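Long-range contacts in dipeptidase AC. Metallo peptidase. MEROPS family M19 (PDB 3LY0), which probably hydrolyses dipeptides as a zinc metallopeptidase of family M19 and binds a phosphinate mimic of L-Ala-D-Ala beside two zinc ions: residues Val9-Asn14 / Gly48-Gly53; Gly38-Pro43 / Ser305-Ala310; Leu42-Glu47 / Asp318-Pro323; Gly52-Ile57 / Ser133-Met138; Asp299-Gly304 / Arg340-Glu345. All coordinates share one frame; numbering follows the deposited sequence.

Overall arrangement
Contacts 1 and 4 form the buried core: both use strand 50-57, joined on one side to strand 9-11 and on the other to strand 132-139, and ladders of backbone hydrogen bonds dominate them. Contact 5 is also largely buried but sets helix 336-354 against strand 301-303, through apolar packing, one water and a peripheral salt bridge. Contacts 2 and 3 share the start of helix 42-48 and are only partly buried. In contact 2 a carboxylate and an imidazole bind backbone amides next to the inhibitor; contact 3, farther out, relies on methyl packing and waters. Asp11 of contact 1 meets Ser305 of contact 2, whereas the centres of contacts 2 and 5 lie about 18 Å apart.

Contact 1. Residues Val9-Asn14 / Gly48-Gly53; sequences VFDGHN and GGFAGG. With ZN (zinc ion), chain D.
A beta bulge interrupts the parallel pairing of strands 9-11 and 50-53: Val9 lies beside Phe50, but Phe10 faces Gly52, one residue further on, so that Ala51 is the extra residue. The two strands belong to the TIM-barrel sheet of this M19 dipeptidase. Val9 is held at both its polar atoms, its N donating to Gly49 O (2.8 Å), nearly along the carbonyl axis, while its O accepts from Ala51 N (2.7 Å) from above the carbonyl plane. Beyond the bulge Asp11 N reaches a lone pair of Gly52 O at 2.8 Å. Gly49 itself ends the preceding helix in a Schellman motif and turns the chain into the strand.

The Phe10 ring, its CG anti to the backbone N (chi1 -174°), lies along the glycine pair. Gly53 CA sits over one face in a CH-pi contact, 3.8 Å from the ring centroid, and a side chain on Gly52 would crowd Phe10 CE1. On the other side of the sheet, Phe50 sends CE1 to Asp11 CB at 3.7 Å, and its CZ approaches the amide of Asn14, whose OD1 bonds to Phe16 N.

After the corner at Gly12 the chain delivers a metal ligand. Asp11 OD2 accepts from His13 N in an Asx turn, approached from above the carboxylate plane, and Ser305 OG lies within bonding distance of both Asp11 OD2 and His13 O. The imidazole that follows, stacked on His233, binds zinc together with Asp15 and Glu139, through His13 NE2 at 2.2 Å.

Contact 2. Residues Gly38-Pro43 / Ser305-Ala310; sequences GHLDLP and SDFDGA. With LY0 ((2R)-3-[(R)-[(1R)-1-aminoethyl](hydroxy)phosphoryl]-2-methylpropanoic acid), chain C.
Hydrogen bonds between side chains and backbone amides run in both directions here. The carboxylate of Asp308 takes two successive amides: OD1 accepts from His39 N at 2.7 Å, from above the carboxylate plane, and OD2 receives a weak bond from Leu40 N at 3.1 Å. The return bond is the straighter one, Asp308 N donating to His39 ND1 over 2.8 Å at 175°. An accepting ND1 is consistent with a neutral imidazole protonated on NE2. At the ring edge, in plane, His39 CE1 lies 3.2 Å from Ala310 O. Asp308 OD2 has a second partner in a salt bridge with Arg19, a nearby positive charge that would favour the ionised carboxylate.

Apolar packing fills the next layer. Leu40 CD1 rests on Phe307 CB at 3.5 Å, the two side chains crossing at about a right angle, and His39 CB sits 3.7 Å from Phe307 CD1. Phe307 N is in turn fixed by Ser305 OG, an ST turn.

The inhibitor is met by three residues of the same loop. Asp306, which binds zinc in another structure of this protein, here places OD1 2.7 Å from O31 of the phosphinate, and its OD2 accepts from Asn264 ND2. Gly309 O approaches C4 of the inhibitor, and Ala310 CB its methyl C7, so the loop lines the pocket of the TIM barrel.

The loop follows strand 301-303, just past which the backbone of Asp306 bonds to that of His13 in strand 13-14; Leu40 and Asp308 lie against Phe16 of helix 16-22, and Asp41 N-caps helix 42-48.

Contact 3. Residues Leu42-Glu47 / Asp318-Pro323; sequences LPRMKE and DVTGLP
Methyl groups make the closest touches. Val319 CG1, held in the crowded position between its own backbone N and carbonyl carbon, pushes against the helix backbone at Arg44 O (3.4 Å) and meets Arg44 CB at 3.5 Å. Thr320 CG2 crosses the same side chain obliquely, 3.7 Å from Arg44 CG. Further out, the Arg44 chain bends at chi3 (-66°) and brings NH1 to 3.5 Å from Asp318 CB. The ion pair of Arg44 NH1 with Asp318 OD2 is long, at 3.8 Å, its guanidinium and carboxylate planes 61° apart, and a water bridges it by accepting from Arg44 NH1 and donating to Asp318 OD2. A second water links the two segments by donating to both Glu47 O and Thr320 O.

Within the TIM-barrel fold this joins helix 42-48, which leads into strand 50-57, to the 3-10 turn ahead of helix 322-332. Met45 and Val319 both touch Phe50 of strand 50-57 and so continue the packing to the barrel strand.

The second shell fixes both partners. Arg44 has its stronger charge partner in Asp41, through NE, while NH1 also bonds to Gly38 O. Asp318 is held by an Asx turn: OD1 accepts Thr320 N on its anti lone pair (2.8 Å) and Thr320 OG1 on its syn lone pair (2.6 Å). An alanine in place of Asp318 would remove OD1, which takes both Thr320 bonds, and OD2, the partner of the water, and would probably loosen the 3-10 turn and the packing of Thr320 on Arg44. A backbone bond from Val319 to His39 ties this turn to the 38-43 loop.

Contact 4. Residues Gly52-Ile57 / Ser133-Met138; sequences GGFFAI and SGIMHM
The Phe54 ring carries Ile135 CD1 over the centre of one face, 3.9 Å from the centroid in a CH-pi contact, the two side chains running side by side. Phe55, on the other side of the sheet, presents its edge to Ser133 O, with CE2 3.7 Å away, and its CD2 packs on Gly134 CA; a side chain on Gly134 would crowd this ring. The His137 ring receives Ala56 CB at its edge, 3.7 Å from CD2, and its ND1 is hydrogen-bonded to Ser161 OG.

Between these groups the strands run in unbroken parallel register from Gly52-Ser133 to Ile57-Met138. Five backbone bonds zigzag across: Gly53 N to Ser133 O, Ile135 N to Gly53 O, Phe55 N to Ile135 O, His137 N to Phe55 O, and the shortest, Ile57 N to His137 O at 2.7 Å. The first and fourth reach their acceptors from above the carbonyl plane, the others within it. At Gly52 a side chain would run into Ser133 OG, which already lies 3.4 Å from Gly52 CA.

Ile57 CD1 meets Met136 CG at 3.8 Å, and with Phe55 they face helix 89-109. Ala56, on the face of Phe54, Ile135 and His137, borders His13 and a zinc ion: parallel strands between outer helices and a central metal site, as in the TIM-barrel metallohydrolases.

Contact 5. Residues Asp299-Gly304 / Arg340-Glu345; sequences DHVGMG and RKLCHE
Apolar contacts hold the middle of the interface, where strand 301-303 crosses helix 340-345 at -58°. Leu342 CD2 lies beside Val301 CB at 3.9 Å, the two side chains pointing the same way, and also reaches Val301 O at 3.5 Å. Met303, bent at chi2 and chi3, brings CE within 3.9 Å of Leu342 O and 4.4 Å of Leu342 CB. Ile293 touches both Val301 and Leu342, so that helix 283-296 packs on both, within the helical layer of the TIM barrel.

Backbone polar contacts centre on Leu342 O. Gly302 CA approaches it at 3.4 Å in a CA-H...O contact, and a water bonds to it at 2.8 Å while accepting from Met303 N at 2.9 Å. The helix widens to a pi-type turn at 341-345, where Arg340 O accepts from both His344 N and Glu345 N. Further along, the same helix binds the strand directly, Asn346 to Val301 O and Trp347 to Met303 O, which also bonds to Gly12 N.

The charged contact lies at the partly exposed end. Lys341, extended beyond CG, brings NZ to Asp299 OD1 at 3.1 Å, a hydrogen-bonded salt bridge met from above the carboxylate plane. An alanine in place of Asp299 would remove this acceptor and is likely to leave the Lys341 tip less firmly placed, since an ion pair with Glu298 is long and weak.

Between segments 299-304 and 340-345 themselves, the chemistry implies a seam fastened mainly by shape and one shared water inside, with charge pairing confined to its partly exposed end.

Contact 1. Residues Val9-Asn14 / Gly48-Gly53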
# COMPACT_ATOMS: atom_id res chain seq x y z
N VAL A 9 9.27 9.28 7.99
CA VAL A 9 8.63 8.02 7.65
C VAL A 9 8.53 7.88 6.14
O VAL A 9 8.01 8.78 5.47
CB VAL A 9 7.22 7.94 8.26
CG1 VAL A 9 6.44 6.74 7.71
CG2 VAL A 9 7.32 7.86 9.77
N PHE A 10 9.05 6.78 5.62
CA PHE A 10 8.77 6.41 4.25
C PHE A 10 7.68 5.35 4.29
O PHE A 10 7.79 4.35 5.01
CB PHE A 10 10.01 5.87 3.53
CG PHE A 10 9.77 5.61 2.08
CD1 PHE A 10 9.91 6.63 1.16
CD2 PHE A 10 9.34 4.37 1.64
CE1 PHE A 10 9.66 6.42 -0.18
CE2 PHE A 10 9.08 4.15 0.29
CZ PHE A 10 9.24 5.17 -0.62
N ASP A 11 6.64 5.58 3.49
CA ASP A 11 5.42 4.80 3.63
C ASP A 11 5.11 3.87 2.46
O ASP A 11 5.36 4.20 1.29
CB ASP A 11 4.23 5.73 3.82
CG ASP A 11 2.97 4.97 4.08
OD1 ASP A 11 2.87 4.36 5.17
OD2 ASP A 11 2.07 4.98 3.20
N GLY A 12 4.49 2.74 2.78
CA GLY A 12 4.26 1.68 1.81
C GLY A 12 3.08 1.84 0.86
O GLY A 12 3.04 1.17 -0.17
N HIS A 13 2.11 2.70 1.18
CA HIS A 13 0.90 2.78 0.36
C HIS A 13 -0.01 3.94 0.71
O HIS A 13 -0.51 4.00 1.83
CB HIS A 13 0.08 1.49 0.48
CG HIS A 13 -1.05 1.41 -0.50
ND1 HIS A 13 -0.89 0.88 -1.76
CD2 HIS A 13 -2.34 1.83 -0.42
CE1 HIS A 13 -2.04 0.94 -2.40
NE2 HIS A 13 -2.94 1.51 -1.62
N ASN A 14 -0.27 4.82 -0.25
CA ASN A 14 -1.33 5.81 -0.06
C ASN A 14 -2.15 6.00 -1.32
O ASN A 14 -1.68 5.71 -2.42
CB ASN A 14 -0.78 7.16 0.45
CG ASN A 14 -0.20 8.01 -0.66
OD1 ASN A 14 -0.92 8.54 -1.51
ND2 ASN A 14 1.12 8.16 -0.65
N GLY A 48 4.01 16.31 9.50
CA GLY A 48 3.96 14.99 10.10
C GLY A 48 5.23 14.17 9.95
O GLY A 48 5.32 13.08 10.52
N GLY A 49 6.20 14.69 9.20
CA GLY A 49 7.45 13.98 8.99
C GLY A 49 7.34 12.86 7.97
O GLY A 49 8.03 11.84 8.08
N PHE A 50 6.46 13.05 6.99
CA PHE A 50 6.29 12.08 5.90
C PHE A 50 7.40 12.33 4.90
O PHE A 50 7.40 13.35 4.21
CB PHE A 50 4.90 12.29 5.28
CG PHE A 50 4.55 11.34 4.15
CD1 PHE A 50 3.87 10.15 4.40
CD2 PHE A 50 4.85 11.67 2.83
CE1 PHE A 50 3.53 9.29 3.34
CE2 PHE A 50 4.51 10.82 1.78
CZ PHE A 50 3.84 9.63 2.04
N ALA A 51 8.37 11.41 4.84
CA ALA A 51 9.52 11.54 3.93
C ALA A 51 9.19 11.21 2.47
O ALA A 51 9.85 11.66 1.55
CB ALA A 51 10.66 10.65 4.39
N GLY A 52 8.15 10.40 2.29
CA GLY A 52 7.79 9.93 0.97
C GLY A 52 7.06 8.61 1.08
O GLY A 52 6.84 8.08 2.16
N GLY A 53 6.70 8.06 -0.08
CA GLY A 53 6.02 6.78 -0.09
C GLY A 53 5.62 6.31 -1.47
O GLY A 53 5.90 6.95 -2.49
ZN ZN D . -5.05 1.88 -2.24

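Contact 2. Residues Gly38-Pro43 / Ser305-Ala310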
# COMPACT_ATOMS: atom_id res chain seq x y z
N GLY A 38 -9.47 14.63 4.23
CA GLY A 38 -8.57 13.52 3.96
C GLY A 38 -7.34 13.50 4.85
O GLY A 38 -7.29 14.15 5.90
N HIS A 39 -6.35 12.73 4.42
CA HIS A 39 -5.21 12.41 5.27
C HIS A 39 -3.92 13.10 4.85
O HIS A 39 -3.08 13.38 5.70
CB HIS A 39 -4.95 10.90 5.26
CG HIS A 39 -6.01 10.10 5.94
ND1 HIS A 39 -6.26 8.79 5.61
CD2 HIS A 39 -6.88 10.42 6.93
CE1 HIS A 39 -7.24 8.33 6.37
NE2 HIS A 39 -7.63 9.30 7.18
N LEU A 40 -3.78 13.35 3.56
CA LEU A 40 -2.53 13.84 2.99
C LEU A 40 -2.69 15.13 2.20
O LEU A 40 -3.74 15.40 1.61
CB LEU A 40 -1.92 12.78 2.05
CG LEU A 40 -1.31 11.54 2.71
CD1 LEU A 40 -1.16 10.42 1.68
CD2 LEU A 40 0.01 11.86 3.37
N ASP A 41 -1.61 15.91 2.18
CA ASP A 41 -1.36 17.00 1.24
C ASP A 41 0.06 17.45 1.55
O ASP A 41 0.65 17.01 2.54
CB ASP A 41 -2.38 18.14 1.36
CG ASP A 41 -2.59 18.59 2.79
OD1 ASP A 41 -1.63 19.10 3.40
OD2 ASP A 41 -3.74 18.45 3.30
N LEU A 42 0.64 18.30 0.71
CA LEU A 42 2.05 18.62 0.89
C LEU A 42 2.37 19.28 2.26
O LEU A 42 3.28 18.85 2.96
CB LEU A 42 2.60 19.43 -0.29
CG LEU A 42 4.10 19.72 -0.24
CD1 LEU A 42 4.91 18.45 0.00
CD2 LEU A 42 4.55 20.42 -1.51
N PRO A 43 1.59 20.32 2.64
CA PRO A 43 1.89 20.94 3.94
C PRO A 43 1.79 19.96 5.10
O PRO A 43 2.67 19.96 5.97
CB PRO A 43 0.82 22.04 4.05
CG PRO A 43 0.50 22.39 2.63
CD PRO A 43 0.55 21.05 1.90
N SER A 305 0.60 2.79 5.38
CA SER A 305 -0.50 3.53 6.00
C SER A 305 -1.89 3.26 5.43
O SER A 305 -2.85 3.10 6.19
CB SER A 305 -0.22 5.04 5.90
OG SER A 305 -0.23 5.48 4.55
N ASP A 306 -2.00 3.25 4.11
CA ASP A 306 -3.29 3.32 3.43
C ASP A 306 -3.92 4.69 3.67
O ASP A 306 -5.14 4.84 3.63
CB ASP A 306 -4.22 2.20 3.91
CG ASP A 306 -4.98 1.54 2.76
OD1 ASP A 306 -4.90 2.01 1.59
OD2 ASP A 306 -5.65 0.52 3.02
N PHE A 307 -3.08 5.71 3.90
CA PHE A 307 -3.59 7.08 3.95
C PHE A 307 -4.45 7.39 2.72
O PHE A 307 -4.07 7.08 1.58
CB PHE A 307 -2.45 8.12 4.02
CG PHE A 307 -1.82 8.28 5.38
CD1 PHE A 307 -2.59 8.36 6.53
CD2 PHE A 307 -0.44 8.43 5.49
CE1 PHE A 307 -1.99 8.54 7.78
CE2 PHE A 307 0.16 8.60 6.73
CZ PHE A 307 -0.61 8.66 7.87
N ASP A 308 -5.60 8.01 2.97
CA ASP A 308 -6.59 8.38 1.95
C ASP A 308 -7.27 7.21 1.25
O ASP A 308 -8.05 7.40 0.32
CB ASP A 308 -6.01 9.40 0.96
CG ASP A 308 -5.97 10.81 1.54
OD1 ASP A 308 -6.94 11.17 2.24
OD2 ASP A 308 -4.99 11.54 1.31
N GLY A 309 -7.01 5.99 1.74
CA GLY A 309 -7.68 4.81 1.21
C GLY A 309 -8.61 4.11 2.20
O GLY A 309 -9.42 3.28 1.79
N ALA A 310 -8.51 4.44 3.48
CA ALA A 310 -9.26 3.74 4.52
C ALA A 310 -9.45 4.62 5.75
O ALA A 310 -8.75 5.60 5.93
CB ALA A 310 -8.53 2.47 4.92
P LY0 C . -7.37 0.40 -0.61
C1 LY0 C . -9.58 1.41 -2.01
N1 LY0 C . -7.30 1.88 -2.85
C2 LY0 C . -8.13 1.68 -1.68
C4 LY0 C . -8.16 0.41 1.05
C5 LY0 C . -8.58 -0.93 1.57
C6 LY0 C . -7.52 -1.98 1.41
C7 LY0 C . -9.24 -0.90 2.92
O31 LY0 C . -5.91 0.75 -0.55
O32 LY0 C . -7.53 -0.99 -1.31
O61 LY0 C . -7.85 -3.29 1.57
O62 LY0 C . -6.35 -1.69 1.11

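Contact 3. Residues Leu42-Glu47 / Asp318-Pro323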
# COMPACT_ATOMS: atom_id res chain seq x y z
N LEU A 42 0.64 18.30 0.71
CA LEU A 42 2.05 18.62 0.89
C LEU A 42 2.37 19.28 2.26
O LEU A 42 3.28 18.85 2.96
CB LEU A 42 2.60 19.43 -0.29
CG LEU A 42 4.10 19.72 -0.24
CD1 LEU A 42 4.91 18.45 0.00
CD2 LEU A 42 4.55 20.42 -1.51
N PRO A 43 1.59 20.32 2.64
CA PRO A 43 1.89 20.94 3.94
C PRO A 43 1.79 19.96 5.10
O PRO A 43 2.67 19.96 5.97
CB PRO A 43 0.82 22.04 4.05
CG PRO A 43 0.50 22.39 2.63
CD PRO A 43 0.55 21.05 1.90
N ARG A 44 0.75 19.13 5.15
CA ARG A 44 0.63 18.20 6.26
C ARG A 44 1.71 17.12 6.23
O ARG A 44 2.15 16.65 7.29
CB ARG A 44 -0.77 17.59 6.35
CG ARG A 44 -1.81 18.56 6.89
CD ARG A 44 -3.14 17.87 7.14
NE ARG A 44 -3.75 17.42 5.89
CZ ARG A 44 -4.80 16.60 5.81
NH1 ARG A 44 -5.35 16.11 6.91
NH2 ARG A 44 -5.27 16.25 4.62
N MET A 45 2.15 16.71 5.04
CA MET A 45 3.28 15.79 4.95
C MET A 45 4.49 16.37 5.67
O MET A 45 5.17 15.66 6.42
CB MET A 45 3.67 15.53 3.49
CG MET A 45 2.71 14.62 2.70
SD MET A 45 3.19 14.55 0.93
CE MET A 45 1.92 13.40 0.30
N LYS A 46 4.78 17.65 5.44
CA LYS A 46 5.94 18.25 6.08
C LYS A 46 5.76 18.32 7.60
O LYS A 46 6.70 18.06 8.34
CB LYS A 46 6.26 19.63 5.51
CG LYS A 46 6.41 19.66 4.00
CD LYS A 46 7.40 18.61 3.50
CE LYS A 46 8.82 18.91 3.94
NZ LYS A 46 9.79 17.96 3.30
N GLU A 47 4.56 18.64 8.05
CA GLU A 47 4.31 18.73 9.50
C GLU A 47 4.41 17.37 10.19
O GLU A 47 4.86 17.29 11.33
CB GLU A 47 2.95 19.36 9.79
CG GLU A 47 2.79 20.79 9.28
CD GLU A 47 3.95 21.70 9.69
OE1 GLU A 47 4.39 21.64 10.85
OE2 GLU A 47 4.43 22.47 8.84
N ASP A 318 -4.60 11.48 10.59
CA ASP A 318 -4.12 11.88 9.27
C ASP A 318 -2.61 11.87 9.35
O ASP A 318 -2.05 11.41 10.35
CB ASP A 318 -4.65 13.26 8.89
CG ASP A 318 -4.41 14.29 9.97
OD1 ASP A 318 -3.24 14.51 10.34
OD2 ASP A 318 -5.40 14.87 10.46
N VAL A 319 -1.94 12.36 8.32
CA VAL A 319 -0.48 12.25 8.27
C VAL A 319 0.21 13.03 9.41
O VAL A 319 1.34 12.70 9.79
CB VAL A 319 0.09 12.65 6.90
CG1 VAL A 319 -0.04 14.15 6.67
CG2 VAL A 319 1.56 12.22 6.78
N THR A 320 -0.47 14.03 9.97
CA THR A 320 0.14 14.78 11.08
C THR A 320 0.14 13.97 12.37
O THR A 320 0.69 14.41 13.39
CB THR A 320 -0.54 16.16 11.33
OG1 THR A 320 -1.83 15.98 11.94
CG2 THR A 320 -0.65 16.96 10.04
N GLY A 321 -0.48 12.79 12.34
CA GLY A 321 -0.48 11.91 13.49
C GLY A 321 0.71 10.96 13.58
O GLY A 321 0.83 10.20 14.53
N LEU A 322 1.59 10.99 12.58
CA LEU A 322 2.75 10.10 12.62
C LEU A 322 3.61 10.31 13.87
O LEU A 322 4.09 9.34 14.45
CB LEU A 322 3.58 10.22 11.34
CG LEU A 322 2.91 9.65 10.08
CD1 LEU A 322 3.76 9.95 8.85
CD2 LEU A 322 2.65 8.15 10.21
N PRO A 323 3.80 11.57 14.30
CA PRO A 323 4.57 11.73 15.54
C PRO A 323 3.93 11.08 16.77
O PRO A 323 4.64 10.50 17.59
CB PRO A 323 4.67 13.26 15.69
CG PRO A 323 4.62 13.77 14.28
CD PRO A 323 3.62 12.85 13.59
O HOH W 1 -5.30 17.48 9.78
O HOH W 2 2.52 16.79 13.07

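Contact 4. Residues Gly52-Ile57 / Ser133-Met138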
# COMPACT_ATOMS: atom_id res chain seq x y z
N GLY A 52 8.15 10.40 2.29
CA GLY A 52 7.79 9.93 0.97
C GLY A 52 7.06 8.61 1.08
O GLY A 52 6.84 8.08 2.16
N GLY A 53 6.70 8.06 -0.08
CA GLY A 53 6.02 6.78 -0.09
C GLY A 53 5.62 6.31 -1.47
O GLY A 53 5.90 6.95 -2.49
N PHE A 54 4.97 5.14 -1.48
CA PHE A 54 4.36 4.62 -2.69
C PHE A 54 3.01 5.33 -2.89
O PHE A 54 2.16 5.30 -1.99
CB PHE A 54 4.07 3.12 -2.56
CG PHE A 54 5.29 2.24 -2.48
CD1 PHE A 54 5.65 1.44 -3.57
CD2 PHE A 54 6.03 2.13 -1.31
CE1 PHE A 54 6.75 0.58 -3.49
CE2 PHE A 54 7.11 1.28 -1.22
CZ PHE A 54 7.48 0.50 -2.31
N PHE A 55 2.83 5.91 -4.07
CA PHE A 55 1.59 6.56 -4.47
C PHE A 55 0.84 5.65 -5.43
O PHE A 55 1.27 5.44 -6.56
CB PHE A 55 1.88 7.93 -5.10
CG PHE A 55 2.29 8.97 -4.09
CD1 PHE A 55 1.39 9.92 -3.64
CD2 PHE A 55 3.58 8.96 -3.56
CE1 PHE A 55 1.75 10.86 -2.68
CE2 PHE A 55 3.95 9.89 -2.59
CZ PHE A 55 3.04 10.83 -2.16
N ALA A 56 -0.27 5.10 -4.96
CA ALA A 56 -1.01 4.11 -5.72
C ALA A 56 -1.89 4.71 -6.80
O ALA A 56 -2.63 5.67 -6.56
CB ALA A 56 -1.86 3.25 -4.77
N ILE A 57 -1.80 4.10 -7.97
CA ILE A 57 -2.76 4.28 -9.05
C ILE A 57 -3.72 3.11 -8.92
O ILE A 57 -3.34 1.96 -9.12
CB ILE A 57 -2.05 4.23 -10.41
CG1 ILE A 57 -1.09 5.42 -10.56
CG2 ILE A 57 -3.06 4.15 -11.55
CD1 ILE A 57 -0.11 5.27 -11.68
N SER A 133 9.62 12.09 -1.39
CA SER A 133 9.78 11.14 -2.48
C SER A 133 8.47 10.43 -2.81
O SER A 133 7.61 10.22 -1.94
CB SER A 133 10.87 10.12 -2.16
OG SER A 133 10.59 9.45 -0.94
N GLY A 134 8.32 10.06 -4.07
CA GLY A 134 7.16 9.29 -4.50
C GLY A 134 7.57 8.16 -5.40
O GLY A 134 8.35 8.35 -6.33
N ILE A 135 7.03 6.97 -5.15
CA ILE A 135 7.17 5.84 -6.06
C ILE A 135 5.84 5.63 -6.77
O ILE A 135 4.80 5.50 -6.12
CB ILE A 135 7.56 4.55 -5.31
CG1 ILE A 135 8.90 4.72 -4.60
CG2 ILE A 135 7.60 3.35 -6.27
CD1 ILE A 135 9.28 3.54 -3.73
N MET A 136 5.87 5.62 -8.10
CA MET A 136 4.68 5.29 -8.89
C MET A 136 4.33 3.80 -8.76
O MET A 136 5.12 2.93 -9.13
CB MET A 136 4.88 5.68 -10.36
CG MET A 136 3.64 5.48 -11.24
SD MET A 136 3.88 5.84 -13.03
CE MET A 136 4.45 7.55 -12.97
N HIS A 137 3.14 3.54 -8.23
CA HIS A 137 2.68 2.21 -7.89
C HIS A 137 1.34 1.96 -8.55
O HIS A 137 0.51 2.87 -8.62
CB HIS A 137 2.50 2.09 -6.37
CG HIS A 137 1.85 0.82 -5.93
ND1 HIS A 137 2.54 -0.36 -5.80
CD2 HIS A 137 0.57 0.55 -5.59
CE1 HIS A 137 1.72 -1.31 -5.39
NE2 HIS A 137 0.51 -0.78 -5.26
N MET A 138 1.11 0.75 -9.05
CA MET A 138 -0.18 0.39 -9.62
C MET A 138 -0.83 -0.67 -8.73
O MET A 138 -0.27 -1.73 -8.52
CB MET A 138 0.05 -0.15 -11.05
CG MET A 138 -1.19 -0.56 -11.83
SD MET A 138 -0.85 -0.79 -13.61
CE MET A 138 -0.25 0.83 -13.99

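Contact 5. Residues Asp299-Gly304 / Arg340-Glu345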
# COMPACT_ATOMS: atom_id res chain seq x y z
N ASP A 299 14.08 -6.31 10.45
CA ASP A 299 14.46 -5.67 9.19
C ASP A 299 13.38 -5.75 8.12
O ASP A 299 13.57 -5.25 7.01
CB ASP A 299 15.75 -6.30 8.64
CG ASP A 299 16.94 -6.05 9.53
OD1 ASP A 299 17.31 -4.87 9.72
OD2 ASP A 299 17.51 -7.03 10.05
N HIS A 300 12.25 -6.37 8.43
CA HIS A 300 11.30 -6.72 7.38
C HIS A 300 9.88 -6.21 7.61
O HIS A 300 8.92 -6.74 7.06
CB HIS A 300 11.29 -8.24 7.16
CG HIS A 300 12.65 -8.79 6.86
ND1 HIS A 300 13.27 -8.62 5.63
CD2 HIS A 300 13.53 -9.48 7.62
CE1 HIS A 300 14.46 -9.19 5.66
NE2 HIS A 300 14.64 -9.72 6.85
N VAL A 301 9.78 -5.17 8.44
CA VAL A 301 8.51 -4.54 8.77
C VAL A 301 8.63 -3.02 8.62
O VAL A 301 9.65 -2.43 8.98
CB VAL A 301 8.08 -4.85 10.21
CG1 VAL A 301 6.70 -4.24 10.47
CG2 VAL A 301 8.07 -6.35 10.45
N GLY A 302 7.61 -2.38 8.07
CA GLY A 302 7.57 -0.94 8.03
C GLY A 302 6.14 -0.45 8.06
O GLY A 302 5.24 -1.18 8.48
N MET A 303 5.93 0.79 7.63
CA MET A 303 4.59 1.35 7.56
C MET A 303 4.01 1.19 6.17
O MET A 303 4.72 1.32 5.17
CB MET A 303 4.60 2.84 7.92
CG MET A 303 5.30 3.18 9.23
SD MET A 303 4.46 2.63 10.76
CE MET A 303 5.43 1.19 11.19
N GLY A 304 2.71 0.92 6.12
CA GLY A 304 1.94 0.87 4.88
C GLY A 304 0.58 1.49 5.11
O GLY A 304 -0.45 0.81 5.03
N ARG A 340 14.11 3.57 13.61
CA ARG A 340 14.58 4.01 12.30
C ARG A 340 14.30 2.97 11.22
O ARG A 340 13.91 3.30 10.09
CB ARG A 340 16.06 4.38 12.34
CG ARG A 340 16.32 5.64 13.16
CD ARG A 340 17.74 6.14 12.97
NE ARG A 340 18.73 5.24 13.56
CZ ARG A 340 19.12 5.30 14.83
NH1 ARG A 340 18.59 6.20 15.65
NH2 ARG A 340 20.02 4.45 15.29
N LYS A 341 14.49 1.70 11.57
CA LYS A 341 14.16 0.60 10.66
C LYS A 341 12.68 0.62 10.27
O LYS A 341 12.34 0.55 9.08
CB LYS A 341 14.52 -0.75 11.27
CG LYS A 341 16.02 -1.01 11.36
CD LYS A 341 16.26 -2.34 12.04
CE LYS A 341 17.74 -2.67 12.15
NZ LYS A 341 17.93 -4.06 12.63
N LEU A 342 11.81 0.70 11.27
CA LEU A 342 10.37 0.64 11.05
C LEU A 342 9.87 1.88 10.31
O LEU A 342 8.92 1.81 9.54
CB LEU A 342 9.63 0.52 12.39
CG LEU A 342 9.94 -0.74 13.18
CD1 LEU A 342 9.27 -0.66 14.54
CD2 LEU A 342 9.48 -1.99 12.43
N CYS A 343 10.52 3.01 10.54
CA CYS A 343 10.07 4.26 9.95
C CYS A 343 10.49 4.46 8.50
O CYS A 343 9.71 4.99 7.70
CB CYS A 343 10.50 5.47 10.81
SG CYS A 343 9.54 5.64 12.35
N HIS A 344 11.71 4.05 8.15
CA HIS A 344 12.14 4.18 6.76
C HIS A 344 13.26 3.25 6.29
O HIS A 344 13.31 2.91 5.11
CB HIS A 344 12.56 5.63 6.45
CG HIS A 344 13.70 6.13 7.29
ND1 HIS A 344 13.51 6.96 8.37
CD2 HIS A 344 15.03 5.92 7.19
CE1 HIS A 344 14.68 7.24 8.91
NE2 HIS A 344 15.62 6.62 8.22
N GLU A 345 14.17 2.87 7.18
CA GLU A 345 15.35 2.14 6.70
C GLU A 345 14.99 0.80 6.05
O GLU A 345 15.60 0.40 5.06
CB GLU A 345 16.39 1.92 7.82
CG GLU A 345 17.00 3.21 8.36
CD GLU A 345 18.00 2.96 9.47
OE1 GLU A 345 18.12 1.80 9.92
OE2 GLU A 345 18.66 3.93 9.90
O HOH W 3 8.24 2.40 6.94